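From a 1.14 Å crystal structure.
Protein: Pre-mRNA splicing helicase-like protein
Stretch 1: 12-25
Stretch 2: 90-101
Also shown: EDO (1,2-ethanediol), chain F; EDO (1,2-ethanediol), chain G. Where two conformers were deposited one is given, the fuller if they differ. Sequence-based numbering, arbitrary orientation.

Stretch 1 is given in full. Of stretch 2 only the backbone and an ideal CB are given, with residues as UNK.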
# COMPACT_ATOMS: atom_id res chain seq x y z
N ASN A 12 -3.02 2.81 11.39
CA ASN A 12 -2.57 2.16 10.19
C ASN A 12 -3.64 1.35 9.51
O ASN A 12 -3.38 0.85 8.40
CB ASN A 12 -1.40 1.26 10.50
CG ASN A 12 -0.19 2.02 11.01
OD1 ASN A 12 0.05 3.16 10.64
ND2 ASN A 12 0.57 1.38 11.85
N TYR A 13 -4.81 1.20 10.11
CA TYR A 13 -5.80 0.30 9.53
C TYR A 13 -6.40 0.91 8.26
O TYR A 13 -6.79 2.07 8.27
CB TYR A 13 -6.93 -0.07 10.53
CG TYR A 13 -7.83 -1.09 9.89
CD1 TYR A 13 -7.43 -2.40 9.74
CD2 TYR A 13 -9.07 -0.72 9.35
CE1 TYR A 13 -8.23 -3.32 9.10
CE2 TYR A 13 -9.84 -1.63 8.71
CZ TYR A 13 -9.44 -2.91 8.56
OH TYR A 13 -10.25 -3.82 7.91
N VAL A 14 -6.49 0.11 7.21
CA VAL A 14 -7.16 0.51 5.96
C VAL A 14 -7.85 -0.72 5.44
O VAL A 14 -7.24 -1.78 5.27
CB VAL A 14 -6.16 1.07 4.92
CG1 VAL A 14 -5.01 0.18 4.63
CG2 VAL A 14 -6.90 1.45 3.66
N HIS A 15 -9.15 -0.61 5.23
CA HIS A 15 -9.93 -1.74 4.74
C HIS A 15 -9.64 -1.94 3.24
O HIS A 15 -9.41 -0.99 2.51
CB HIS A 15 -11.43 -1.52 4.95
CG HIS A 15 -12.24 -2.74 4.67
ND1 HIS A 15 -12.77 -3.03 3.43
CD2 HIS A 15 -12.62 -3.74 5.50
CE1 HIS A 15 -13.43 -4.16 3.51
NE2 HIS A 15 -13.35 -4.62 4.76
N ALA A 16 -9.70 -3.19 2.78
CA ALA A 16 -9.44 -3.49 1.38
C ALA A 16 -10.28 -2.61 0.43
O ALA A 16 -9.80 -2.21 -0.62
CB ALA A 16 -9.70 -4.96 1.10
N ARG A 17 -11.54 -2.36 0.76
CA ARG A 17 -12.40 -1.59 -0.15
C ARG A 17 -11.95 -0.14 -0.30
O ARG A 17 -12.39 0.54 -1.24
CB ARG A 17 -13.85 -1.65 0.29
CG ARG A 17 -14.20 -0.84 1.52
CD ARG A 17 -15.64 -1.15 1.97
NE ARG A 17 -16.60 -0.47 1.14
CZ ARG A 17 -17.92 -0.65 1.11
NH1 ARG A 17 -18.57 -1.57 1.86
NH2 ARG A 17 -18.59 0.11 0.27
N GLU A 18 -11.10 0.33 0.60
CA GLU A 18 -10.62 1.71 0.54
C GLU A 18 -9.53 1.87 -0.51
O GLU A 18 -9.27 2.99 -0.94
CB GLU A 18 -10.10 2.17 1.90
CG GLU A 18 -11.14 2.14 2.97
CD GLU A 18 -10.64 2.75 4.25
OE1 GLU A 18 -10.43 3.99 4.26
OE2 GLU A 18 -10.41 2.02 5.25
N ILE A 19 -8.85 0.81 -0.87
CA ILE A 19 -7.66 0.91 -1.72
C ILE A 19 -8.04 0.88 -3.19
O ILE A 19 -7.97 -0.14 -3.84
CB ILE A 19 -6.58 -0.11 -1.33
CG1 ILE A 19 -6.23 0.07 0.17
CG2 ILE A 19 -5.33 0.08 -2.20
CD1 ILE A 19 -5.14 -0.79 0.69
N ASP A 20 -8.53 2.02 -3.67
CA ASP A 20 -8.80 2.23 -5.07
C ASP A 20 -7.48 2.40 -5.81
O ASP A 20 -6.37 2.41 -5.24
CB ASP A 20 -9.72 3.44 -5.25
CG ASP A 20 -9.10 4.69 -4.69
OD1 ASP A 20 -9.12 4.81 -3.47
OD2 ASP A 20 -8.55 5.53 -5.49
N ALA A 21 -7.57 2.56 -7.14
CA ALA A 21 -6.41 2.68 -8.01
C ALA A 21 -5.48 3.84 -7.65
O ALA A 21 -4.30 3.78 -8.01
CB ALA A 21 -6.89 2.88 -9.44
N TYR A 22 -5.99 4.87 -6.96
CA TYR A 22 -5.22 6.06 -6.63
C TYR A 22 -5.03 6.24 -5.12
O TYR A 22 -4.55 7.28 -4.71
CB TYR A 22 -5.91 7.30 -7.22
CG TYR A 22 -5.99 7.28 -8.72
CD1 TYR A 22 -4.96 7.74 -9.49
CD2 TYR A 22 -7.11 6.77 -9.37
CE1 TYR A 22 -5.04 7.74 -10.88
CE2 TYR A 22 -7.23 6.77 -10.73
CZ TYR A 22 -6.19 7.23 -11.50
OH TYR A 22 -6.23 7.25 -12.87
N TRP A 23 -5.38 5.25 -4.29
CA TRP A 23 -5.28 5.43 -2.85
C TRP A 23 -3.87 5.78 -2.43
O TRP A 23 -3.66 6.72 -1.66
CB TRP A 23 -5.75 4.13 -2.17
CG TRP A 23 -5.69 4.18 -0.64
CD1 TRP A 23 -6.70 4.60 0.20
CD2 TRP A 23 -4.57 3.88 0.20
NE1 TRP A 23 -6.29 4.53 1.51
CE2 TRP A 23 -4.98 4.11 1.54
CE3 TRP A 23 -3.28 3.43 -0.03
CZ2 TRP A 23 -4.13 3.88 2.63
CZ3 TRP A 23 -2.44 3.20 1.07
CH2 TRP A 23 -2.87 3.44 2.36
N LEU A 24 -2.89 5.03 -2.93
CA LEU A 24 -1.50 5.27 -2.53
C LEU A 24 -1.06 6.66 -2.96
O LEU A 24 -0.44 7.42 -2.19
CB LEU A 24 -0.60 4.19 -3.08
CG LEU A 24 0.89 4.38 -2.79
CD1 LEU A 24 1.19 4.47 -1.30
CD2 LEU A 24 1.70 3.31 -3.45
N GLN A 25 -1.33 7.01 -4.23
CA GLN A 25 -0.97 8.31 -4.74
C GLN A 25 -1.58 9.42 -3.91
O GLN A 25 -0.94 10.46 -3.67
CB GLN A 25 -1.37 8.40 -6.21
CG GLN A 25 -0.84 9.66 -6.84
CD GLN A 25 -1.02 9.72 -8.35
OE1 GLN A 25 -1.19 8.70 -9.00
NE2 GLN A 25 -0.94 10.91 -8.89
N UNK A 90 1.27 -5.84 1.70
CA UNK A 90 0.57 -6.76 0.82
C UNK A 90 -0.71 -6.12 0.27
O UNK A 90 -0.98 -6.18 -0.95
CB UNK A 90 0.24 -8.06 1.56
N UNK A 91 -1.51 -5.50 1.13
CA UNK A 91 -2.70 -4.84 0.68
C UNK A 91 -2.39 -3.75 -0.33
O UNK A 91 -3.07 -3.63 -1.36
CB UNK A 91 -3.46 -4.26 1.87
N UNK A 92 -1.43 -2.89 -0.01
CA UNK A 92 -1.17 -1.76 -0.88
C UNK A 92 -0.71 -2.24 -2.26
O UNK A 92 -1.20 -1.76 -3.29
CB UNK A 92 -0.12 -0.84 -0.25
N UNK A 93 0.23 -3.16 -2.31
CA UNK A 93 0.78 -3.60 -3.58
C UNK A 93 -0.29 -4.32 -4.39
O UNK A 93 -0.52 -4.02 -5.58
CB UNK A 93 1.99 -4.51 -3.36
N UNK A 94 -0.92 -5.33 -3.80
CA UNK A 94 -1.83 -6.16 -4.54
C UNK A 94 -3.13 -5.48 -4.88
O UNK A 94 -3.66 -5.67 -5.99
CB UNK A 94 -2.12 -7.44 -3.75
N UNK A 95 -3.73 -4.76 -3.95
CA UNK A 95 -4.98 -4.11 -4.23
C UNK A 95 -4.86 -2.94 -5.19
O UNK A 95 -5.79 -2.66 -5.94
CB UNK A 95 -5.61 -3.63 -2.92
N UNK A 96 -3.72 -2.24 -5.18
CA UNK A 96 -3.49 -1.21 -6.19
C UNK A 96 -3.47 -1.86 -7.58
O UNK A 96 -4.08 -1.38 -8.54
CB UNK A 96 -2.18 -0.46 -5.92
N UNK A 97 -2.70 -2.95 -7.72
CA UNK A 97 -2.63 -3.66 -8.97
C UNK A 97 -4.01 -4.16 -9.39
O UNK A 97 -4.42 -4.00 -10.56
CB UNK A 97 -1.64 -4.83 -8.86
N UNK A 98 -4.72 -4.78 -8.49
CA UNK A 98 -6.04 -5.32 -8.80
C UNK A 98 -7.01 -4.22 -9.21
O UNK A 98 -7.78 -4.37 -10.18
CB UNK A 98 -6.60 -6.09 -7.60
N UNK A 99 -6.99 -3.11 -8.49
CA UNK A 99 -7.91 -2.00 -8.81
C UNK A 99 -7.68 -1.47 -10.20
O UNK A 99 -8.58 -0.89 -10.80
CB UNK A 99 -7.76 -0.86 -7.80
N UNK A 100 -6.46 -1.57 -10.69
CA UNK A 100 -6.06 -1.08 -12.00
C UNK A 100 -6.28 -2.11 -13.12
O UNK A 100 -6.10 -1.72 -14.29
CB UNK A 100 -4.59 -0.67 -11.96
N UNK A 101 -6.72 -3.32 -12.83
CA UNK A 101 -6.92 -4.37 -13.80
C UNK A 101 -8.39 -4.36 -14.25
O UNK A 101 -9.30 -4.49 -13.45
CB UNK A 101 -6.53 -5.73 -13.22
C1 EDO F . 2.21 -7.67 -7.33
O1 EDO F . 2.34 -8.09 -8.67
C2 EDO F . 3.49 -7.98 -6.57
O2 EDO F . 4.52 -7.13 -7.11
C1 EDO G . 4.76 -8.98 -1.82
O1 EDO G . 4.12 -9.83 -2.78
C2 EDO G . 3.89 -7.74 -1.63
O2 EDO G . 4.12 -7.15 -0.35

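The backbone of stretch 2 is helical over most of its length, in a helix that begins earlier in the chain, so the positions that meet stretch 1 recur every three or four residues. At position 90 the ideal CB has nothing of stretch 1 nearby, and a polar residue would do well. It is Asp90, whose OD1 accepts a hydrogen bond from O2 of an ethanediol (chain G), 2.9 Å away.

Position 91 points toward stretch 1, its ideal CB 4.0 Å from Ile19 CD1. Beyond lies the carbonyl of Val14, an acceptor too distant for a short side chain. A long aliphatic residue would fit, and one ending in a donor would fit better. Lys91 supplies both: its CB packs on Ile19 CD1 (4.0 Å), and its extended chain carries NZ to Val14 O for a 2.8 Å hydrogen bond.

Position 92 looks sideways, with Trp23 CZ3 4.8 Å and Ile19 CD1 5.1 Å from its ideal CB, an apolar setting that suits Val, Ile or Leu. Val92 uses both branches: CG2 lies 3.8 Å from Trp23 CZ3, and CG1 4.0 Å from Leu24 CD2.

Positions 93 and 94 make no contact with stretch 1 and tolerate many residues. Val93 and Trp94 occupy them; one face of the indole covers C1 of the chain F ethanediol.

Position 95 points toward stretch 1, with Ile19 CG2 3.8 Å from the ideal CB and Ala16 nearby. A branched aliphatic chain is favoured. Leu95 sets CB 3.9 Å from Ile19 CG2 and CD1 3.6 Å from Ala16 CB, reaching over the small alanine.

Position 96 points sideways, near Ile19 CG2 and the carbonyls of Asp20 and Ala21. A small residue, perhaps with a hydroxyl, is plausible. Thr96 donates from OG1 to Val92 O (2.7 Å), and OG1 accepts from a water, also at 2.7 Å, that in turn donates to Asp20 O and accepts from Leu24 N. The water thus ties the helix to the turn.

Position 97 points away and 98 sideways, neither with stretch 1 near its ideal CB, so many residues would suit; they are Arg97 and Leu98.

At 99 the backbones are close, the CA atoms of 99 and Ala21 being 5.0 Å apart, and the ideal CB is already 3.5 Å from Ala21 N. Alanine or glycine is favoured. Ala99 rests its CB 3.5 Å from Ala21 N.

Position 100 points sideways, but Ala21 O and the Tyr22 ring invite a long cationic donor. Arg100 donates from NE (3.0 Å) and NH2 (3.3 Å) to Ala21 O, while its CZ sits 5.0 Å from the centroid of the Tyr22 ring, over the face, in a cation-pi interaction.

Position 101 is out of reach, so stretch 1 does not choose between large and small; it is Ala101.

Stretch 2 90-101: DKVVWLTRLARA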
# COMPACT_ATOMS: atom_id res chain seq x y z
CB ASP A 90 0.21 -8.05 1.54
CG ASP A 90 1.40 -8.90 1.85
OD1 ASP A 90 2.33 -9.00 1.01
OD2 ASP A 90 1.40 -9.53 2.93
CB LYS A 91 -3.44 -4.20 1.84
CG LYS A 91 -4.42 -5.06 2.58
CD LYS A 91 -5.15 -4.32 3.67
CE LYS A 91 -6.36 -5.09 4.14
NZ LYS A 91 -6.96 -4.52 5.36
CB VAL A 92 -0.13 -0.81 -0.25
CG1 VAL A 92 0.26 0.32 -1.21
CG2 VAL A 92 -0.71 -0.19 1.01
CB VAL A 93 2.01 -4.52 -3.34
CG1 VAL A 93 2.41 -5.19 -4.60
CG2 VAL A 93 3.20 -3.73 -2.75
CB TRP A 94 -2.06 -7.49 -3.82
CG TRP A 94 -0.85 -8.38 -3.91
CD1 TRP A 94 0.09 -8.61 -2.96
CD2 TRP A 94 -0.49 -9.16 -5.03
NE1 TRP A 94 1.01 -9.48 -3.42
CE2 TRP A 94 0.70 -9.85 -4.70
CE3 TRP A 94 -1.05 -9.37 -6.29
CZ2 TRP A 94 1.32 -10.71 -5.58
CZ3 TRP A 94 -0.43 -10.23 -7.17
CH2 TRP A 94 0.76 -10.87 -6.82
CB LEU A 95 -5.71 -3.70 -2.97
CG LEU A 95 -6.16 -4.84 -2.05
CD1 LEU A 95 -6.65 -4.32 -0.74
CD2 LEU A 95 -7.15 -5.74 -2.77
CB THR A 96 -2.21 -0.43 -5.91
OG1 THR A 96 -2.36 0.25 -4.65
CG2 THR A 96 -1.95 0.59 -6.99
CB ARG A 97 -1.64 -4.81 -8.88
CG ARG A 97 -1.38 -5.44 -10.22
CD ARG A 97 -0.39 -6.62 -10.13
NE ARG A 97 -0.40 -7.35 -11.38
CZ ARG A 97 -0.05 -8.62 -11.53
NH1 ARG A 97 0.44 -9.28 -10.52
NH2 ARG A 97 -0.21 -9.23 -12.70
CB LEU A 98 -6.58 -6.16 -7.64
CG LEU A 98 -7.92 -6.87 -7.86
CD1 LEU A 98 -7.89 -7.79 -9.06
CD2 LEU A 98 -8.29 -7.63 -6.61
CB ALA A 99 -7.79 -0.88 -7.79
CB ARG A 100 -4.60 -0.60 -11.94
CG ARG A 100 -4.50 0.68 -11.18
CD ARG A 100 -3.08 1.10 -10.79
NE ARG A 100 -3.08 2.53 -10.41
CZ ARG A 100 -3.10 3.49 -11.32
NH1 ARG A 100 -2.86 3.22 -12.59
NH2 ARG A 100 -3.33 4.73 -10.98
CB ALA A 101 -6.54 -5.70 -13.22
O HOH W 1 -3.54 2.72 -4.69
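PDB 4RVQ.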